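Local structure of UPF0434 family protein (Haloferax volcanii, 6F5Z) at residues C10-D14 with V39-Y44. The protein is a small Trm112-type methyltransferase activator that binds a putative archaeal methyltransferase and probably stabilises and activates it as part of a holoenzyme. Residues are numbered along the deposited sequence; the frame is centred on the assembly and turned at random.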
ATOM      1  N   CYS C  10       4.218  17.088 -22.568  1.00 15.83           N
ATOM      2  CA  CYS C  10       3.249  17.458 -23.575  1.00 17.19           C
ATOM      3  C   CYS C  10       2.609  18.762 -23.211  1.00 17.72           C
ATOM      4  O   CYS C  10       2.767  19.272 -22.099  1.00 16.90           O
ATOM      5  CB  CYS C  10       2.210  16.363 -23.756  1.00 18.23           C
ATOM      6  SG  CYS C  10       1.194  16.106 -22.287  1.00 21.62           S
ATOM      7  N   ASP C  11       1.909  19.380 -24.188  1.00 15.73           N
ATOM      8  CA  ASP C  11       1.237  20.619 -23.917  1.00 15.41           C
ATOM      9  C   ASP C  11       0.169  20.387 -22.838  1.00 16.35           C
ATOM     10  O   ASP C  11      -0.653  19.514 -22.998  1.00 17.86           O
ATOM     11  CB  ASP C  11       0.567  21.109 -25.208  1.00 16.87           C
ATOM     12  CG  ASP C  11       0.095  22.542 -25.184  1.00 20.59           C
ATOM     13  OD1 ASP C  11      -0.403  23.001 -24.119  1.00 19.48           O
ATOM     14  OD2 ASP C  11       0.147  23.198 -26.249  1.00 18.24           O
ATOM     15  N   PRO C  12       0.195  21.104 -21.713  1.00 16.71           N
ATOM     16  CA  PRO C  12      -0.825  20.856 -20.668  1.00 17.15           C
ATOM     17  C   PRO C  12      -2.239  21.141 -21.123  1.00 22.24           C
ATOM     18  O   PRO C  12      -3.163  20.553 -20.567  1.00 22.24           O
ATOM     19  CB  PRO C  12      -0.423  21.813 -19.545  1.00 19.45           C
ATOM     20  CG  PRO C  12       0.388  22.910 -20.221  1.00 23.52           C
ATOM     21  CD  PRO C  12       1.132  22.182 -21.324  1.00 18.33           C
ATOM     22  N   LEU C  13      -2.418  21.989 -22.170  1.00 18.11           N
ATOM     23  CA  LEU C  13      -3.793  22.332 -22.565  1.00 18.79           C
ATOM     24  C   LEU C  13      -4.530  21.195 -23.225  1.00 22.04           C
ATOM     25  O   LEU C  13      -5.687  20.965 -22.904  1.00 23.52           O
ATOM     26  CB  LEU C  13      -3.788  23.518 -23.520  1.00 19.37           C
ATOM     27  CG  LEU C  13      -3.391  24.860 -22.928  1.00 24.05           C
ATOM     28  CD1 LEU C  13      -3.189  25.873 -24.019  1.00 25.06           C
ATOM     29  CD2 LEU C  13      -4.465  25.378 -21.963  1.00 26.97           C
ATOM     30  N   ASP C  14      -3.883  20.499 -24.160  1.00 18.71           N
ATOM     31  CA  ASP C  14      -4.553  19.455 -24.940  1.00 17.72           C
ATOM     32  C   ASP C  14      -3.744  18.165 -25.096  1.00 21.99           C
ATOM     33  O   ASP C  14      -4.150  17.230 -25.820  1.00 22.19           O
ATOM     34  CB  ASP C  14      -4.937  20.024 -26.329  1.00 19.42           C
ATOM     35  CG  ASP C  14      -3.719  20.318 -27.183  1.00 24.39           C
ATOM     36  OD1 ASP C  14      -2.590  20.301 -26.642  1.00 22.04           O
ATOM     37  OD2 ASP C  14      -3.884  20.518 -28.409  1.00 26.00           O
ATOM     38  N   VAL C  39      -0.005  22.299 -31.696  1.00 17.14           N
ATOM     39  CA  VAL C  39      -1.413  22.505 -32.052  1.00 15.82           C
ATOM     40  C   VAL C  39      -1.898  23.835 -31.537  1.00 18.67           C
ATOM     41  O   VAL C  39      -2.546  24.594 -32.278  1.00 18.58           O
ATOM     42  CB  VAL C  39      -2.274  21.334 -31.498  1.00 20.32           C
ATOM     43  CG1 VAL C  39      -3.762  21.544 -31.770  1.00 21.65           C
ATOM     44  CG2 VAL C  39      -1.818  19.988 -32.051  1.00 20.31           C
ATOM     45  N   THR C  40      -1.613  24.147 -30.265  1.00 17.15           N
ATOM     46  CA  THR C  40      -2.120  25.390 -29.674  1.00 17.22           C
ATOM     47  C   THR C  40      -1.291  26.630 -30.016  1.00 18.49           C
ATOM     48  O   THR C  40      -1.774  27.748 -29.819  1.00 19.06           O
ATOM     49  CB  THR C  40      -2.115  25.279 -28.121  1.00 19.54           C
ATOM     50  OG1 THR C  40      -0.750  25.185 -27.683  1.00 19.16           O
ATOM     51  CG2 THR C  40      -2.919  24.092 -27.623  1.00 19.64           C
ATOM     52  N   GLY C  41      -0.022  26.418 -30.353  1.00 17.82           N
ATOM     53  CA  GLY C  41       0.972  27.459 -30.612  1.00 17.67           C
ATOM     54  C   GLY C  41       1.446  28.125 -29.324  1.00 19.09           C
ATOM     55  O   GLY C  41       2.208  29.098 -29.370  1.00 19.63           O
ATOM     56  N   GLU C  42       1.016  27.602 -28.145  1.00 16.52           N
ATOM     57  CA  GLU C  42       1.422  28.224 -26.875  1.00 16.47           C
ATOM     58  C   GLU C  42       2.933  28.000 -26.640  1.00 18.60           C
ATOM     59  O   GLU C  42       3.488  26.965 -27.000  1.00 19.77           O
ATOM     60  CB  GLU C  42       0.585  27.687 -25.695  1.00 18.84           C
ATOM     61  CG  GLU C  42      -0.886  28.088 -25.779  1.00 24.84           C
ATOM     62  CD  GLU C  42      -1.266  29.561 -25.717  1.00 32.65           C
ATOM     63  OE1 GLU C  42      -0.428  30.402 -25.312  1.00 30.83           O
ATOM     64  OE2 GLU C  42      -2.440  29.863 -26.041  1.00 32.70           O
ATOM     65  N   VAL C  43       3.598  29.022 -26.103  1.00 17.82           N
ATOM     66  CA  VAL C  43       5.036  29.010 -25.861  1.00 17.84           C
ATOM     67  C   VAL C  43       5.270  28.847 -24.363  1.00 18.21           C
ATOM     68  O   VAL C  43       4.848  29.703 -23.590  1.00 19.87           O
ATOM     69  CB  VAL C  43       5.721  30.289 -26.415  1.00 21.61           C
ATOM     70  CG1 VAL C  43       7.231  30.272 -26.102  1.00 21.64           C
ATOM     71  CG2 VAL C  43       5.483  30.427 -27.929  1.00 22.33           C
ATOM     72  N   TYR C  44       5.959  27.770 -23.975  1.00 16.19           N
ATOM     73  CA  TYR C  44       6.284  27.441 -22.577  1.00 16.18           C
ATOM     74  C   TYR C  44       7.786  27.660 -22.425  1.00 16.65           C
ATOM     75  O   TYR C  44       8.584  26.885 -22.975  1.00 17.98           O
ATOM     76  CB  TYR C  44       5.864  26.002 -22.281  1.00 16.44           C
ATOM     77  CG  TYR C  44       4.371  25.828 -22.491  1.00 15.40           C
ATOM     78  CD1 TYR C  44       3.457  26.294 -21.547  1.00 17.67           C
ATOM     79  CD2 TYR C  44       3.872  25.175 -23.617  1.00 16.48           C
ATOM     80  CE1 TYR C  44       2.088  26.148 -21.732  1.00 16.44           C
ATOM     81  CE2 TYR C  44       2.498  24.994 -23.796  1.00 16.89           C
ATOM     82  CZ  TYR C  44       1.609  25.487 -22.849  1.00 17.76           C
ATOM     83  OH  TYR C  44       0.235  25.357 -22.972  1.00 18.65           O
TER
HETATM   84  O   HOH W   1      -0.071  22.191 -28.747  1.00 20.08           O
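Two donors grip OD1 of D11 from opposite faces of its carboxylate plane: the hydroxyl OH of Y44 at 2.7 Å, and the backbone N of L13, whose bond closes an Asx turn. The other oxygen, OD2, takes the hydroxyl OG1 of T40 at 2.6 Å through its syn lone pair, and also a bond from water 1, which in turn accepts from T40 N. With CG anti to the backbone N (chi1 -166°), the carboxylate swings across to segment 39-44, standing nearly perpendicular to the Y44 ring. T40 OG1 donates to D11 while accepting from E42 N in an ST turn. Beside these bonds, P12 CD makes an off-centre CH-pi contact with the Y44 ring, 4.2 Å from its centroid, and L13 CD1 lies 3.6 Å from E42 CG. P12 also packs on P98 of the partner methyltransferase chain. Were the carboxylate gone, as with an alanine here, the Y44 and T40 hydroxyls would probably lose their acceptors and the 10-14 turn its closing bond. One buried carboxylate thus ties the loop before strand 18-22 to the turn entering strand 43-47, and the several donors around it would tend to favour its ionised form.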